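Putative D-alanine N-acetyltransferase of GNAT family (Desulfovibrio desulfuricans subsp. desulfuricans, PDB 2R7H) probably transfers an acyl group, most likely acetyl from acetyl-CoA, to an acceptor not yet established, as in other members of the GNAT family. Local coordinates at residues 124-138 / 163-177. Numbering follows the deposited sequence.
Sequences RLTGGRLLFAETSGI and YRAGDDKIIYRLEVA
Leu130 lays CD2 over one face of the Arg173 guanidinium, 3.6 Å from NH2 and offset toward the rim. The arginine also runs beside the Phe132 ring, pointing the same way, the planes 78° apart, with Arg173 CB and CG against Phe132 CE1. The Arg173 side chain is extended from CG to NE, and NE bonds in plane to the anti lone pair of Glu175 OE2; NH1 reaches Glu156 and the backbone of Lys160 of the second subunit. Farther along this face, Lys169, bent at chi3 (71°), forms a salt bridge with Glu134 whose hydrogen bond, NZ to OE2 3.1 Å, is weak, while a water joins Glu134 OE1 to Tyr163 OH. On the opposite face Thr135 CG2 meets the edge of the Tyr172 ring, 3.8 Å from CE2. Ser136 OG, anti to its N (chi1 167°), gives a very short bond to Asp167 OD1 and accepts from Ile138 N, an ST turn. At the other end Arg124 NE hydrogen-bonds to Val176 O in the carbonyl plane, on a lone pair, at 2.8 Å. Backbone bonds from Leu131–Leu174 to Thr135–Ile170 join strand 130-136 antiparallel to 167-175, with 94-102 parallel on its other side, in the GNAT mixed sheet.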
ATOM      1  N   ARG B 124      -8.042  -3.902  18.209  1.00 31.58           N
ATOM      2  CA  ARG B 124      -8.006  -3.266  19.515  1.00 34.97           C
ATOM      3  C   ARG B 124      -7.028  -3.969  20.485  1.00 33.12           C
ATOM      4  O   ARG B 124      -6.239  -3.296  21.160  1.00 35.05           O
ATOM      5  CB  ARG B 124      -9.378  -3.236  20.149  1.00 37.04           C
ATOM      6  CG  ARG B 124     -10.245  -2.186  19.596  1.00 45.49           C
ATOM      7  CD  ARG B 124     -11.686  -2.268  20.093  1.00 52.96           C
ATOM      8  NE  ARG B 124     -12.410  -1.063  19.660  1.00 54.30           N
ATOM      9  CZ  ARG B 124     -13.735  -0.893  19.686  1.00 54.26           C
ATOM     10  NH1 ARG B 124     -14.587  -1.892  19.968  1.00 46.35           N
ATOM     11  NH2 ARG B 124     -14.217   0.287  19.290  1.00 59.03           N
ATOM     12  N   LEU B 125      -7.069  -5.294  20.546  1.00 34.73           N
ATOM     13  CA  LEU B 125      -6.154  -6.037  21.442  1.00 37.48           C
ATOM     14  C   LEU B 125      -4.667  -5.862  21.236  1.00 36.93           C
ATOM     15  O   LEU B 125      -3.904  -5.955  22.187  1.00 38.43           O
ATOM     16  CB  LEU B 125      -6.449  -7.543  21.480  1.00 38.39           C
ATOM     17  CG  LEU B 125      -7.490  -7.971  22.508  1.00 44.55           C
ATOM     18  CD1 LEU B 125      -8.765  -7.127  22.428  1.00 50.09           C
ATOM     19  CD2 LEU B 125      -7.753  -9.454  22.365  1.00 40.40           C
ATOM     20  N   THR B 126      -4.254  -5.610  20.011  1.00 36.63           N
ATOM     21  CA  THR B 126      -2.860  -5.439  19.691  1.00 37.30           C
ATOM     22  C   THR B 126      -2.458  -3.989  19.789  1.00 39.03           C
ATOM     23  O   THR B 126      -1.368  -3.655  19.384  1.00 43.01           O
ATOM     24  CB  THR B 126      -2.556  -6.001  18.299  1.00 40.55           C
ATOM     25  OG1 THR B 126      -3.374  -5.343  17.333  1.00 44.39           O
ATOM     26  CG2 THR B 126      -2.879  -7.469  18.254  1.00 41.10           C
ATOM     27  N   GLY B 127      -3.332  -3.130  20.324  1.00 38.43           N
ATOM     28  CA  GLY B 127      -3.058  -1.714  20.505  1.00 38.96           C
ATOM     29  C   GLY B 127      -3.389  -0.802  19.344  1.00 38.68           C
ATOM     30  O   GLY B 127      -2.957   0.356  19.339  1.00 38.93           O
ATOM     31  N   GLY B 128      -4.191  -1.269  18.390  1.00 35.69           N
ATOM     32  CA  GLY B 128      -4.522  -0.452  17.236  1.00 34.45           C
ATOM     33  C   GLY B 128      -5.417   0.732  17.536  1.00 33.56           C
ATOM     34  O   GLY B 128      -6.269   0.668  18.427  1.00 33.22           O
ATOM     35  N   ARG B 129      -5.171   1.822  16.808  1.00 31.75           N
ATOM     36  CA  ARG B 129      -5.907   3.065  16.879  1.00 32.84           C
ATOM     37  C   ARG B 129      -6.845   3.222  15.698  1.00 30.91           C
ATOM     38  O   ARG B 129      -7.932   3.748  15.870  1.00 30.43           O
ATOM     39  CB  ARG B 129      -4.923   4.255  16.796  1.00 33.38           C
ATOM     40  CG  ARG B 129      -3.798   4.239  17.822  1.00 36.40           C
ATOM     41  CD  ARG B 129      -2.720   5.315  17.595  1.00 35.40           C
ATOM     42  NE  ARG B 129      -2.069   5.175  16.290  1.00 30.63           N
ATOM     43  CZ  ARG B 129      -2.297   5.936  15.222  1.00 34.76           C
ATOM     44  NH1 ARG B 129      -3.141   6.961  15.254  1.00 28.84           N
ATOM     45  NH2 ARG B 129      -1.651   5.694  14.105  1.00 34.59           N
ATOM     46  N   LEU B 130      -6.402   2.795  14.499  1.00 30.75           N
ATOM     47  CA  LEU B 130      -7.149   2.966  13.251  1.00 26.97           C
ATOM     48  C   LEU B 130      -7.262   1.747  12.401  1.00 26.03           C
ATOM     49  O   LEU B 130      -6.354   0.968  12.363  1.00 27.27           O
ATOM     50  CB  LEU B 130      -6.425   4.005  12.391  1.00 25.80           C
ATOM     51  CG  LEU B 130      -6.350   5.431  12.963  1.00 28.83           C
ATOM     52  CD1 LEU B 130      -5.332   6.317  12.175  1.00 26.96           C
ATOM     53  CD2 LEU B 130      -7.732   5.928  12.932  1.00 25.41           C
ATOM     54  N   LEU B 131      -8.386   1.625  11.709  1.00 29.17           N
ATOM     55  CA  LEU B 131      -8.602   0.538  10.754  1.00 28.76           C
ATOM     56  C   LEU B 131      -9.053   1.242   9.494  1.00 28.28           C
ATOM     57  O   LEU B 131     -10.057   1.976   9.528  1.00 28.98           O
ATOM     58  CB  LEU B 131      -9.689  -0.449  11.170  1.00 27.70           C
ATOM     59  CG  LEU B 131      -9.983  -1.615  10.208  1.00 31.03           C
ATOM     60  CD1 LEU B 131      -8.742  -2.439   9.986  1.00 24.07           C
ATOM     61  CD2 LEU B 131     -11.145  -2.521  10.690  1.00 29.30           C
ATOM     62  N   PHE B 132      -8.304   1.024   8.411  1.00 26.24           N
ATOM     63  CA  PHE B 132      -8.636   1.603   7.139  1.00 28.74           C
ATOM     64  C   PHE B 132      -9.151   0.551   6.161  1.00 29.43           C
ATOM     65  O   PHE B 132      -8.715  -0.566   6.199  1.00 30.38           O
ATOM     66  CB  PHE B 132      -7.429   2.317   6.510  1.00 27.43           C
ATOM     67  CG  PHE B 132      -7.075   3.598   7.182  1.00 28.33           C
ATOM     68  CD1 PHE B 132      -7.790   4.755   6.906  1.00 23.78           C
ATOM     69  CD2 PHE B 132      -6.075   3.652   8.130  1.00 27.84           C
ATOM     70  CE1 PHE B 132      -7.464   5.901   7.523  1.00 29.07           C
ATOM     71  CE2 PHE B 132      -5.773   4.772   8.758  1.00 30.46           C
ATOM     72  CZ  PHE B 132      -6.456   5.934   8.450  1.00 24.03           C
ATOM     73  N   ALA B 133     -10.130   0.954   5.338  1.00 32.43           N
ATOM     74  CA  ALA B 133     -10.689   0.125   4.260  1.00 28.30           C
ATOM     75  C   ALA B 133     -10.726   0.964   2.990  1.00 27.53           C
ATOM     76  O   ALA B 133     -11.140   2.101   3.006  1.00 30.99           O
ATOM     77  CB  ALA B 133     -12.109  -0.427   4.602  1.00 25.90           C
ATOM     78  N   GLU B 134     -10.364   0.381   1.870  1.00 29.49           N
ATOM     79  CA  GLU B 134     -10.376   1.092   0.584  1.00 33.98           C
ATOM     80  C   GLU B 134     -11.342   0.411  -0.354  1.00 34.27           C
ATOM     81  O   GLU B 134     -11.405  -0.809  -0.376  1.00 31.52           O
ATOM     82  CB  GLU B 134      -8.991   1.033  -0.059  1.00 33.32           C
ATOM     83  CG  GLU B 134      -7.926   1.580   0.790  1.00 37.84           C
ATOM     84  CD  GLU B 134      -6.580   1.612   0.098  1.00 41.42           C
ATOM     85  OE1 GLU B 134      -6.326   0.772  -0.785  1.00 37.05           O
ATOM     86  OE2 GLU B 134      -5.782   2.470   0.470  1.00 48.25           O
ATOM     87  N   THR B 135     -12.117   1.189  -1.103  1.00 32.62           N
ATOM     88  CA  THR B 135     -12.992   0.593  -2.077  1.00 33.89           C
ATOM     89  C   THR B 135     -13.112   1.511  -3.289  1.00 33.22           C
ATOM     90  O   THR B 135     -12.507   2.603  -3.332  1.00 33.44           O
ATOM     91  CB  THR B 135     -14.364   0.176  -1.470  1.00 36.65           C
ATOM     92  OG1 THR B 135     -15.031  -0.671  -2.403  1.00 37.72           O
ATOM     93  CG2 THR B 135     -15.226   1.383  -1.122  1.00 36.77           C
ATOM     94  N   SER B 136     -13.862   1.043  -4.272  1.00 32.86           N
ATOM     95  CA  SER B 136     -14.084   1.767  -5.514  1.00 33.31           C
ATOM     96  C   SER B 136     -15.305   2.669  -5.428  1.00 34.74           C
ATOM     97  O   SER B 136     -16.232   2.427  -4.673  1.00 35.19           O
ATOM     98  CB  SER B 136     -14.213   0.784  -6.674  1.00 34.20           C
ATOM     99  OG  SER B 136     -14.716   1.415  -7.815  1.00 35.05           O
ATOM    100  N   GLY B 137     -15.300   3.718  -6.226  1.00 36.50           N
ATOM    101  CA  GLY B 137     -16.413   4.663  -6.262  1.00 38.03           C
ATOM    102  C   GLY B 137     -17.488   4.355  -7.289  1.00 37.93           C
ATOM    103  O   GLY B 137     -18.444   5.139  -7.383  1.00 38.13           O
ATOM    104  N   ILE B 138     -17.348   3.240  -8.033  1.00 37.01           N
ATOM    105  CA  ILE B 138     -18.325   2.844  -9.063  1.00 37.62           C
ATOM    106  C   ILE B 138     -19.624   2.264  -8.472  1.00 36.46           C
ATOM    107  O   ILE B 138     -19.644   1.766  -7.337  1.00 34.23           O
ATOM    108  CB  ILE B 138     -17.722   1.894 -10.180  1.00 36.39           C
ATOM    109  CG1 ILE B 138     -17.370   0.500  -9.667  1.00 39.12           C
ATOM    110  CG2 ILE B 138     -16.563   2.543 -10.897  1.00 32.15           C
ATOM    111  CD1 ILE B 138     -16.785  -0.397 -10.770  1.00 39.41           C
ATOM    112  N   TYR B 163      -8.135   3.799  -9.876  1.00 27.29           N
ATOM    113  CA  TYR B 163      -8.052   2.455 -10.509  1.00 32.42           C
ATOM    114  C   TYR B 163      -8.044   2.502 -12.029  1.00 32.78           C
ATOM    115  O   TYR B 163      -7.357   1.707 -12.649  1.00 35.09           O
ATOM    116  CB  TYR B 163      -9.145   1.534 -10.015  1.00 32.30           C
ATOM    117  CG  TYR B 163      -9.172   1.323  -8.533  1.00 32.93           C
ATOM    118  CD1 TYR B 163      -8.256   0.483  -7.911  1.00 33.07           C
ATOM    119  CD2 TYR B 163     -10.151   1.908  -7.750  1.00 27.35           C
ATOM    120  CE1 TYR B 163      -8.290   0.251  -6.558  1.00 34.80           C
ATOM    121  CE2 TYR B 163     -10.215   1.663  -6.370  1.00 33.08           C
ATOM    122  CZ  TYR B 163      -9.279   0.835  -5.779  1.00 29.76           C
ATOM    123  OH  TYR B 163      -9.309   0.623  -4.417  1.00 37.88           O
ATOM    124  N   ARG B 164      -8.807   3.425 -12.606  1.00 35.26           N
ATOM    125  CA  ARG B 164      -8.905   3.659 -14.051  1.00 37.38           C
ATOM    126  C   ARG B 164      -9.782   4.880 -14.219  1.00 37.36           C
ATOM    127  O   ARG B 164     -10.362   5.359 -13.240  1.00 35.72           O
ATOM    128  CB  ARG B 164      -9.486   2.465 -14.830  1.00 37.63           C
ATOM    129  CG  ARG B 164     -10.881   2.007 -14.412  1.00 42.98           C
ATOM    130  CD  ARG B 164     -11.386   0.717 -15.119  1.00 49.12           C
ATOM    131  NE  ARG B 164     -10.444  -0.385 -14.913  1.00 63.75           N
ATOM    132  CZ  ARG B 164     -10.266  -1.061 -13.766  1.00 71.97           C
ATOM    133  NH1 ARG B 164     -10.975  -0.795 -12.663  1.00 75.80           N
ATOM    134  NH2 ARG B 164      -9.341  -2.026 -13.717  1.00 73.75           N
ATOM    135  N   ALA B 165      -9.899   5.374 -15.456  1.00 36.88           N
ATOM    136  CA  ALA B 165     -10.731   6.534 -15.742  1.00 37.93           C
ATOM    137  C   ALA B 165     -12.152   6.283 -15.200  1.00 37.59           C
ATOM    138  O   ALA B 165     -12.704   5.217 -15.396  1.00 38.94           O
ATOM    139  CB  ALA B 165     -10.749   6.819 -17.273  1.00 38.22           C
ATOM    140  N   GLY B 166     -12.708   7.238 -14.458  1.00 37.64           N
ATOM    141  CA  GLY B 166     -14.022   7.089 -13.853  1.00 38.05           C
ATOM    142  C   GLY B 166     -14.132   6.141 -12.655  1.00 38.68           C
ATOM    143  O   GLY B 166     -15.227   5.977 -12.131  1.00 39.57           O
ATOM    144  N   ASP B 167     -13.023   5.542 -12.186  1.00 38.87           N
ATOM    145  CA  ASP B 167     -13.039   4.600 -11.062  1.00 35.61           C
ATOM    146  C   ASP B 167     -12.129   5.140  -9.920  1.00 33.40           C
ATOM    147  O   ASP B 167     -10.941   4.918  -9.886  1.00 33.84           O
ATOM    148  CB  ASP B 167     -12.606   3.225 -11.547  1.00 34.92           C
ATOM    149  CG  ASP B 167     -12.878   2.138 -10.541  1.00 33.52           C
ATOM    150  OD1 ASP B 167     -13.088   2.431  -9.355  1.00 32.29           O
ATOM    151  OD2 ASP B 167     -12.906   0.961 -10.938  1.00 39.32           O
ATOM    152  N   ASP B 168     -12.757   5.845  -8.990  1.00 33.64           N
ATOM    153  CA  ASP B 168     -12.088   6.474  -7.858  1.00 33.78           C
ATOM    154  C   ASP B 168     -11.865   5.525  -6.710  1.00 33.39           C
ATOM    155  O   ASP B 168     -12.632   4.579  -6.560  1.00 32.50           O
ATOM    156  CB  ASP B 168     -12.966   7.590  -7.307  1.00 32.63           C
ATOM    157  CG  ASP B 168     -13.296   8.657  -8.335  1.00 35.79           C
ATOM    158  OD1 ASP B 168     -12.650   8.715  -9.405  1.00 31.66           O
ATOM    159  OD2 ASP B 168     -14.218   9.435  -8.042  1.00 36.18           O
ATOM    160  N   LYS B 169     -10.815   5.775  -5.912  1.00 31.69           N
ATOM    161  CA  LYS B 169     -10.559   4.974  -4.723  1.00 30.48           C
ATOM    162  C   LYS B 169     -11.073   5.816  -3.602  1.00 30.84           C
ATOM    163  O   LYS B 169     -10.708   6.992  -3.545  1.00 29.45           O
ATOM    164  CB  LYS B 169      -9.065   4.695  -4.476  1.00 31.97           C
ATOM    165  CG  LYS B 169      -8.853   3.774  -3.216  1.00 33.81           C
ATOM    166  CD  LYS B 169      -7.487   3.182  -3.125  1.00 32.00           C
ATOM    167  CE  LYS B 169      -6.440   4.125  -2.790  1.00 30.43           C
ATOM    168  NZ  LYS B 169      -5.166   3.368  -2.476  1.00 32.21           N
ATOM    169  N   ILE B 170     -11.911   5.238  -2.728  1.00 28.30           N
ATOM    170  CA  ILE B 170     -12.442   5.940  -1.553  1.00 31.85           C
ATOM    171  C   ILE B 170     -11.780   5.250  -0.358  1.00 29.85           C
ATOM    172  O   ILE B 170     -11.780   4.012  -0.286  1.00 31.33           O
ATOM    173  CB  ILE B 170     -13.982   5.897  -1.379  1.00 33.28           C
ATOM    174  CG1 ILE B 170     -14.727   6.570  -2.542  1.00 38.56           C
ATOM    175  CG2 ILE B 170     -14.384   6.676  -0.077  1.00 26.60           C
ATOM    176  CD1 ILE B 170     -14.571   5.940  -3.831  1.00 49.60           C
ATOM    177  N   ILE B 171     -11.208   6.042   0.550  1.00 29.93           N
ATOM    178  CA  ILE B 171     -10.523   5.510   1.741  1.00 30.75           C
ATOM    179  C   ILE B 171     -11.403   5.829   2.934  1.00 30.40           C
ATOM    180  O   ILE B 171     -11.734   7.008   3.193  1.00 32.91           O
ATOM    181  CB  ILE B 171      -9.096   6.068   1.945  1.00 31.81           C
ATOM    182  CG1 ILE B 171      -8.223   5.840   0.691  1.00 30.22           C
ATOM    183  CG2 ILE B 171      -8.444   5.371   3.150  1.00 26.54           C
ATOM    184  CD1 ILE B 171      -6.814   6.482   0.733  1.00 31.72           C
ATOM    185  N   TYR B 172     -11.827   4.756   3.611  1.00 26.61           N
ATOM    186  CA  TYR B 172     -12.690   4.787   4.760  1.00 28.92           C
ATOM    187  C   TYR B 172     -11.872   4.594   6.006  1.00 29.80           C
ATOM    188  O   TYR B 172     -11.005   3.744   6.080  1.00 30.12           O
ATOM    189  CB  TYR B 172     -13.786   3.695   4.635  1.00 31.68           C
ATOM    190  CG  TYR B 172     -14.899   4.084   3.704  1.00 30.75           C
ATOM    191  CD1 TYR B 172     -15.936   4.917   4.144  1.00 34.76           C
ATOM    192  CD2 TYR B 172     -14.945   3.615   2.411  1.00 35.97           C
ATOM    193  CE1 TYR B 172     -16.957   5.292   3.300  1.00 34.49           C
ATOM    194  CE2 TYR B 172     -15.978   3.989   1.572  1.00 37.21           C
ATOM    195  CZ  TYR B 172     -16.959   4.819   2.013  1.00 32.12           C
ATOM    196  OH  TYR B 172     -17.947   5.177   1.148  1.00 35.08           O
ATOM    197  N   ARG B 173     -12.179   5.373   7.015  1.00 29.51           N
ATOM    198  CA  ARG B 173     -11.466   5.360   8.279  1.00 28.52           C
ATOM    199  C   ARG B 173     -12.352   4.899   9.457  1.00 32.12           C
ATOM    200  O   ARG B 173     -13.470   5.362   9.579  1.00 30.89           O
ATOM    201  CB  ARG B 173     -11.106   6.822   8.568  1.00 27.42           C
ATOM    202  CG  ARG B 173     -10.323   7.116   9.851  1.00 25.48           C
ATOM    203  CD  ARG B 173     -10.518   8.542  10.194  1.00 31.17           C
ATOM    204  NE  ARG B 173      -9.748   8.909  11.367  1.00 29.87           N
ATOM    205  CZ  ARG B 173      -8.460   9.202  11.354  1.00 38.66           C
ATOM    206  NH1 ARG B 173      -7.729   9.113  10.233  1.00 36.41           N
ATOM    207  NH2 ARG B 173      -7.887   9.527  12.502  1.00 33.75           N
ATOM    208  N   LEU B 174     -11.843   4.002  10.310  1.00 31.75           N
ATOM    209  CA  LEU B 174     -12.568   3.635  11.545  1.00 31.09           C
ATOM    210  C   LEU B 174     -11.610   3.850  12.704  1.00 31.37           C
ATOM    211  O   LEU B 174     -10.531   3.278  12.733  1.00 28.85           O
ATOM    212  CB  LEU B 174     -13.017   2.177  11.572  1.00 30.82           C
ATOM    213  CG  LEU B 174     -13.868   1.698  12.766  1.00 31.77           C
ATOM    214  CD1 LEU B 174     -15.254   2.285  12.713  1.00 34.57           C
ATOM    215  CD2 LEU B 174     -13.999   0.210  12.725  1.00 29.35           C
ATOM    216  N   GLU B 175     -11.970   4.719  13.633  1.00 33.56           N
ATOM    217  CA  GLU B 175     -11.163   4.949  14.837  1.00 33.79           C
ATOM    218  C   GLU B 175     -11.594   3.830  15.767  1.00 35.55           C
ATOM    219  O   GLU B 175     -12.793   3.652  16.050  1.00 33.05           O
ATOM    220  CB  GLU B 175     -11.419   6.317  15.431  1.00 36.25           C
ATOM    221  CG  GLU B 175     -10.997   7.419  14.464  1.00 37.51           C
ATOM    222  CD  GLU B 175     -11.145   8.815  14.968  1.00 49.80           C
ATOM    223  OE1 GLU B 175     -11.395   8.999  16.172  1.00 61.50           O
ATOM    224  OE2 GLU B 175     -10.998   9.748  14.145  1.00 53.42           O
ATOM    225  N   VAL B 176     -10.604   3.057  16.190  1.00 38.04           N
ATOM    226  CA  VAL B 176     -10.744   1.855  17.043  1.00 42.21           C
ATOM    227  C   VAL B 176     -10.446   2.066  18.554  1.00 46.76           C
ATOM    228  O   VAL B 176     -10.874   1.269  19.408  1.00 47.91           O
ATOM    229  CB  VAL B 176      -9.897   0.696  16.391  1.00 41.88           C
ATOM    230  CG1 VAL B 176      -9.211  -0.138  17.375  1.00 47.23           C
ATOM    231  CG2 VAL B 176     -10.750  -0.112  15.373  1.00 38.33           C
ATOM    232  N   ALA B 177      -9.754   3.145  18.885  1.00 49.20           N
ATOM    233  CA  ALA B 177      -9.410   3.450  20.252  1.00 53.83           C
ATOM    234  C   ALA B 177      -9.309   4.962  20.351  1.00 58.73           C
ATOM    235  O   ALA B 177      -9.998   5.665  19.590  1.00 62.01           O
ATOM    236  CB  ALA B 177      -8.093   2.781  20.619  1.00 52.33           C
ATOM    237  OXT ALA B 177      -8.552   5.512  21.159  1.00 62.51           O
TER
HETATM  238  O   HOH W   1      -7.367  -0.773  -3.266  1.00 48.69           O